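Phosphoglycerol transferase GacH (Streptococcus pyogenes MGAS5005, PDB 6DGM) probably transfers glycerol phosphate onto the rhamnose polysaccharide of the streptococcal cell wall, through a manganese-binding domain of the sulfatase and alkaline phosphatase superfamily. Local coordinates at residues S50-V55 against H62-N67; K225-E230 against G274-S279. All coordinates share one frame; numbering follows the deposited sequence.

Contact 1 (50-55 with 62-67) closes before contact 2 (225-230 with 274-279) opens, and their centres lie about 17 Å apart on the same side of the domain. Segments 62-67 and 225-230 follow strands 58-60 and 222-224, which pair in a separate two-stranded antiparallel sheet. Contact 2 includes the start of helix 229-257, and contact 1 packs against the same helix through Leu-242 and Asp-246. Tyr-276 packs on Pro-52 (CB to Tyr-276 OH 3.4 Å) and Val-55, joining two loops that follow neighbouring strands, 40-46 and 263-269, on the manganese side; the side chains of Ser-50 and Tyr-276 are about 11 and 13 Å from the ion.

Contact 1 of 2, residues S50-V55 against H62-N67; sequences SDPDRV and HDVLPN
Asp-51 and Leu-65 carry a small, buried loop-to-loop contact, part apolar and part water-bridged, between the connection that follows strand 40-46 and the start of helix 66-74. The two segments bury 150 Å² in all. Leu-65 brings a single branch to the interface: its CD1 sits 3.6 Å from Asp-51 CA and 3.8 Å from Asp-51 CB, while the two side chains run roughly antiparallel alongside one another. Beside this, Pro-52 CG meets Val-64 CG2 at 4.2 Å, a looser apolar pair that Leu-242 of helix 229-257 also touches.

The polar half runs through one water, which donates to Asp-51 OD1 and to Asp-63 OD1, each at 2.9 Å. This places a donor between Asp-51 OD1 and Asp-63 OD1, 5.2 Å apart, and probably eases the repulsion of their like charges. Lys-69 adds positive charge, in a salt bridge with Asp-63 and a long, weak ion pair with Asp-51.

Each carboxylate is also tied to its own loop. Asp-51 holds CG anti to the backbone N (chi1 -170°), and its OD1 accepts from Asp-53 N at 2.9 Å, the donor standing 57° out of the carboxylate plane. Asp-63 OD1 takes Leu-65 N at 3.0 Å, also from above the plane. Around the contact, Asp-292 accepts from Asp-51 N and forms a salt bridge with Arg-54.

The side chain of Ser-50 is about 7 Å from that of the manganese ligand His-271, so this is packing near the metal site. Two Asx turns face each other through a shared water, one opening a 3-10 turn and the other leading to Leu-65, the N-cap of helix 66-74, within the alkaline phosphatase-like fold.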
loop_
_atom_site.group_PDB
_atom_site.type_symbol
_atom_site.label_atom_id
_atom_site.label_comp_id
_atom_site.label_asym_id
_atom_site.label_seq_id
_atom_site.Cartn_x
_atom_site.Cartn_y
_atom_site.Cartn_z
ATOM N N SER A 50 12.152 3.802 -3.094
ATOM C CA SER A 50 12.261 3.104 -4.365
ATOM C C SER A 50 13.738 2.964 -4.709
ATOM O O SER A 50 14.495 3.942 -4.646
ATOM C CB SER A 50 11.511 3.859 -5.470
ATOM O OG SER A 50 11.380 3.055 -6.638
ATOM N N ASP A 51 14.136 1.758 -5.087
ATOM C CA ASP A 51 15.537 1.454 -5.305
ATOM C C ASP A 51 16.089 2.318 -6.422
ATOM O O ASP A 51 15.641 2.193 -7.562
ATOM C CB ASP A 51 15.674 -0.016 -5.692
ATOM C CG ASP A 51 17.113 -0.492 -5.715
ATOM O OD1 ASP A 51 18.050 0.334 -5.668
ATOM O OD2 ASP A 51 17.309 -1.723 -5.785
ATOM N N PRO A 52 17.066 3.185 -6.152
ATOM C CA PRO A 52 17.634 3.992 -7.245
ATOM C C PRO A 52 18.339 3.176 -8.317
ATOM O O PRO A 52 18.540 3.678 -9.433
ATOM C CB PRO A 52 18.591 4.957 -6.531
ATOM C CG PRO A 52 18.799 4.409 -5.164
ATOM C CD PRO A 52 17.665 3.489 -4.838
ATOM N N ASP A 53 18.704 1.926 -8.023
ATOM C CA ASP A 53 19.374 1.084 -9.004
ATOM C C ASP A 53 18.511 0.811 -10.229
ATOM O O ASP A 53 19.052 0.449 -11.280
ATOM C CB ASP A 53 19.773 -0.235 -8.340
ATOM C CG ASP A 53 20.635 -1.099 -9.233
ATOM O OD1 ASP A 53 21.212 -0.568 -10.210
ATOM O OD2 ASP A 53 20.730 -2.314 -8.957
ATOM N N ARG A 54 17.190 0.979 -10.134
ATOM C CA ARG A 54 16.327 0.777 -11.289
ATOM C C ARG A 54 16.279 1.991 -12.209
ATOM O O ARG A 54 15.724 1.901 -13.309
ATOM C CB ARG A 54 14.885 0.471 -10.865
ATOM C CG ARG A 54 14.607 -0.963 -10.571
ATOM C CD ARG A 54 13.100 -1.232 -10.563
ATOM N NE ARG A 54 12.396 -0.404 -9.600
ATOM C CZ ARG A 54 12.415 -0.618 -8.290
ATOM N NH1 ARG A 54 13.116 -1.633 -7.784
ATOM N NH2 ARG A 54 11.736 0.175 -7.483
ATOM N N VAL A 55 16.791 3.133 -11.770
ATOM C CA VAL A 55 16.841 4.319 -12.615
ATOM C C VAL A 55 18.071 4.213 -13.504
ATOM O O VAL A 55 19.206 4.236 -13.015
ATOM C CB VAL A 55 16.851 5.598 -11.764
ATOM C CG1 VAL A 55 16.771 6.812 -12.653
ATOM C CG2 VAL A 55 15.683 5.549 -10.784
ATOM N N HIS A 62 27.314 2.511 -3.404
ATOM C CA HIS A 62 27.032 1.336 -2.603
ATOM C C HIS A 62 25.567 0.973 -2.770
ATOM O O HIS A 62 24.730 1.820 -3.078
ATOM C CB HIS A 62 27.263 1.597 -1.106
ATOM C CG HIS A 62 28.674 1.939 -0.760
ATOM N ND1 HIS A 62 29.254 3.141 -1.098
ATOM C CD2 HIS A 62 29.624 1.233 -0.103
ATOM C CE1 HIS A 62 30.505 3.158 -0.668
ATOM N NE2 HIS A 62 30.754 2.012 -0.064
ATOM N N ASP A 63 25.262 -0.297 -2.551
ATOM C CA ASP A 63 23.876 -0.726 -2.459
ATOM C C ASP A 63 23.292 -0.145 -1.181
ATOM O O ASP A 63 23.847 -0.348 -0.094
ATOM C CB ASP A 63 23.844 -2.249 -2.418
ATOM C CG ASP A 63 22.451 -2.814 -2.511
ATOM O OD1 ASP A 63 21.459 -2.053 -2.472
ATOM O OD2 ASP A 63 22.345 -4.046 -2.637
ATOM N N VAL A 64 22.190 0.602 -1.303
ATOM C CA VAL A 64 21.580 1.240 -0.138
ATOM C C VAL A 64 20.318 0.531 0.319
ATOM O O VAL A 64 19.715 0.941 1.316
ATOM C CB VAL A 64 21.329 2.750 -0.353
ATOM C CG1 VAL A 64 22.671 3.460 -0.565
ATOM C CG2 VAL A 64 20.371 3.001 -1.511
ATOM N N LEU A 65 19.899 -0.516 -0.383
ATOM C CA LEU A 65 18.777 -1.334 0.062
ATOM C C LEU A 65 19.178 -2.804 0.152
ATOM O O LEU A 65 18.405 -3.675 -0.260
ATOM C CB LEU A 65 17.594 -1.164 -0.894
ATOM C CG LEU A 65 16.950 0.223 -0.918
ATOM C CD1 LEU A 65 15.768 0.212 -1.884
ATOM C CD2 LEU A 65 16.479 0.668 0.448
ATOM N N PRO A 66 20.362 -3.144 0.685
ATOM C CA PRO A 66 20.734 -4.574 0.692
ATOM C C PRO A 66 19.825 -5.441 1.542
ATOM O O PRO A 66 19.480 -6.555 1.122
ATOM C CB PRO A 66 22.181 -4.566 1.210
ATOM C CG PRO A 66 22.262 -3.323 2.032
ATOM C CD PRO A 66 21.402 -2.309 1.322
ATOM N N ASN A 67 19.396 -4.955 2.711
ATOM C CA ASN A 67 18.523 -5.764 3.557
ATOM C C ASN A 67 17.133 -5.896 2.950
ATOM O O ASN A 67 16.522 -6.967 3.007
ATOM C CB ASN A 67 18.431 -5.174 4.962
ATOM C CG ASN A 67 19.763 -5.196 5.684
ATOM O OD1 ASN A 67 20.332 -6.257 5.927
ATOM N ND2 ASN A 67 20.273 -4.027 6.014
HETATM O O HOH W 1 20.386 0.155 -4.039
#

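Contact 2 of 2, residues K225-E230 against G274-S279; sequences KNFTEE and GLYPDS
Phe-227 meets Pro-277 and Tyr-276 in a mainly apolar, aromatic-proline contact that joins the residues leading into helix 229-257 to the loop after strand 263-269. Together the segments bury 160 Å².

The CH-pi component comes from Pro-277, whose CD lies over one face of the Phe-227 ring, 4.0 Å from its centroid and 26° off the ring normal, displaced toward the rim. Pro-277 CG approaches the same side of the ring at 3.7 Å from Phe-227 CE1. The proline side chain lies nearly perpendicular to that of Phe-227. With CG anti to its own carbonyl carbon (chi1 -82°), Phe-227 carries its ring across to the proline.

Aromatic packing is slighter. Phe-227 CZ and Tyr-276 CD1 come within 4.1 Å, each lying at the edge of the other ring and near its plane. The ring planes are inclined by roughly 67°, so this is an edge contact of tilted rings without stacking. Leu-275 CD1 covers one face of the Tyr-276 ring over its centre. Val-58 touches both Phe-227 and Tyr-276, while Leu-235 of helix 229-257 packs on the tyrosine.

Polar linkage is supplied by a water that donates to Lys-225 O at 2.7 Å and is hydrogen-bonded to Ser-279 OG at 2.8 Å. The backbone N of Tyr-276 is bonded separately to the hydroxyl of Tyr-85.

Since the direct contact consists of carbon surfaces, its grip should come from dispersion and partial burial of the Phe-227 ring and Pro-277, with Pro-277 CD presented to the ring face in what is probably a modest CH-pi contribution, and the water adding one polar bridge on the side where Lys-225 and Ser-279 are exposed.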
loop_
_atom_site.group_PDB
_atom_site.type_symbol
_atom_site.label_atom_id
_atom_site.label_comp_id
_atom_site.label_asym_id
_atom_site.label_seq_id
_atom_site.Cartn_x
_atom_site.Cartn_y
_atom_site.Cartn_z
ATOM N N LYS A 225 23.653 10.633 -14.948
ATOM C CA LYS A 225 24.193 11.140 -16.200
ATOM C C LYS A 225 23.600 12.508 -16.503
ATOM O O LYS A 225 22.377 12.682 -16.516
ATOM C CB LYS A 225 23.860 10.159 -17.331
ATOM C CG LYS A 225 24.481 10.512 -18.664
ATOM C CD LYS A 225 24.122 9.497 -19.748
ATOM C CE LYS A 225 24.650 9.942 -21.106
ATOM N NZ LYS A 225 24.516 8.879 -22.144
ATOM N N ASN A 226 24.477 13.491 -16.706
ATOM C CA ASN A 226 24.056 14.849 -17.045
ATOM C C ASN A 226 23.209 15.498 -15.957
ATOM O O ASN A 226 22.507 16.481 -16.221
ATOM C CB ASN A 226 23.315 14.872 -18.378
ATOM C CG ASN A 226 24.194 14.442 -19.515
ATOM O OD1 ASN A 226 25.344 14.857 -19.596
ATOM N ND2 ASN A 226 23.673 13.584 -20.385
ATOM N N PHE A 227 23.288 14.998 -14.730
ATOM C CA PHE A 227 22.566 15.635 -13.644
ATOM C C PHE A 227 23.223 16.959 -13.271
ATOM O O PHE A 227 24.447 17.124 -13.367
ATOM C CB PHE A 227 22.560 14.763 -12.391
ATOM C CG PHE A 227 21.518 13.689 -12.387
ATOM C CD1 PHE A 227 20.951 13.222 -13.557
ATOM C CD2 PHE A 227 21.111 13.151 -11.196
ATOM C CE1 PHE A 227 19.993 12.205 -13.527
ATOM C CE2 PHE A 227 20.152 12.152 -11.150
ATOM C CZ PHE A 227 19.591 11.679 -12.320
ATOM N N THR A 228 22.402 17.894 -12.797
ATOM C CA THR A 228 22.920 19.096 -12.176
ATOM C C THR A 228 23.532 18.760 -10.814
ATOM O O THR A 228 23.305 17.687 -10.244
ATOM C CB THR A 228 21.795 20.099 -11.950
ATOM O OG1 THR A 228 20.868 19.561 -11.001
ATOM C CG2 THR A 228 21.071 20.406 -13.260
ATOM N N GLU A 229 24.304 19.710 -10.278
ATOM C CA GLU A 229 24.842 19.535 -8.933
ATOM C C GLU A 229 23.727 19.286 -7.928
ATOM O O GLU A 229 23.839 18.405 -7.066
ATOM C CB GLU A 229 25.648 20.774 -8.549
ATOM C CG GLU A 229 26.930 20.963 -9.359
ATOM C CD GLU A 229 26.750 21.806 -10.644
ATOM O OE1 GLU A 229 25.608 21.964 -11.149
ATOM O OE2 GLU A 229 27.775 22.319 -11.146
ATOM N N GLU A 230 22.633 20.049 -8.034
ATOM C CA GLU A 230 21.516 19.900 -7.104
ATOM C C GLU A 230 20.875 18.525 -7.217
ATOM O O GLU A 230 20.543 17.900 -6.205
ATOM C CB GLU A 230 20.485 20.995 -7.376
ATOM C CG GLU A 230 19.213 20.916 -6.538
ATOM C CD GLU A 230 18.224 22.055 -6.846
ATOM O OE1 GLU A 230 18.520 22.929 -7.704
ATOM O OE2 GLU A 230 17.149 22.073 -6.215
ATOM N N GLY A 274 10.736 12.874 -5.870
ATOM C CA GLY A 274 10.683 13.814 -6.969
ATOM C C GLY A 274 12.000 14.548 -7.116
ATOM O O GLY A 274 12.077 15.771 -6.919
ATOM N N LEU A 275 13.058 13.800 -7.402
ATOM C CA LEU A 275 14.362 14.410 -7.585
ATOM C C LEU A 275 15.018 14.100 -8.916
ATOM O O LEU A 275 16.035 14.727 -9.230
ATOM C CB LEU A 275 15.329 14.003 -6.460
ATOM C CG LEU A 275 15.603 12.501 -6.279
ATOM C CD1 LEU A 275 16.659 11.970 -7.226
ATOM C CD2 LEU A 275 15.988 12.231 -4.824
ATOM N N TYR A 276 14.459 13.169 -9.711
ATOM C CA TYR A 276 15.104 12.790 -10.955
ATOM C C TYR A 276 14.535 13.601 -12.114
ATOM O O TYR A 276 13.319 13.787 -12.201
ATOM C CB TYR A 276 14.818 11.324 -11.267
ATOM C CG TYR A 276 15.230 10.303 -10.236
ATOM C CD1 TYR A 276 16.546 9.857 -10.174
ATOM C CD2 TYR A 276 14.306 9.749 -9.353
ATOM C CE1 TYR A 276 16.936 8.907 -9.265
ATOM C CE2 TYR A 276 14.689 8.787 -8.421
ATOM C CZ TYR A 276 16.015 8.374 -8.379
ATOM O OH TYR A 276 16.398 7.403 -7.468
ATOM N N PRO A 277 15.384 14.058 -13.029
ATOM C CA PRO A 277 14.880 14.550 -14.316
ATOM C C PRO A 277 14.420 13.384 -15.176
ATOM O O PRO A 277 14.847 12.242 -14.995
ATOM C CB PRO A 277 16.097 15.250 -14.929
ATOM C CG PRO A 277 17.253 14.504 -14.370
ATOM C CD PRO A 277 16.855 14.064 -12.969
ATOM N N ASP A 278 13.526 13.676 -16.126
ATOM C CA ASP A 278 13.022 12.615 -16.993
ATOM C C ASP A 278 14.151 11.905 -17.730
ATOM O O ASP A 278 14.044 10.708 -18.022
ATOM C CB ASP A 278 12.006 13.158 -17.995
ATOM C CG ASP A 278 10.613 13.331 -17.397
ATOM O OD1 ASP A 278 10.373 12.919 -16.245
ATOM O OD2 ASP A 278 9.757 13.898 -18.114
ATOM N N SER A 279 15.236 12.615 -18.034
ATOM C CA SER A 279 16.348 11.998 -18.743
ATOM C C SER A 279 16.926 10.813 -17.972
ATOM O O SER A 279 17.515 9.913 -18.582
ATOM C CB SER A 279 17.443 13.039 -18.952
ATOM O OG SER A 279 18.020 13.364 -17.707
HETATM O O HOH W 2 20.021 11.468 -17.232
#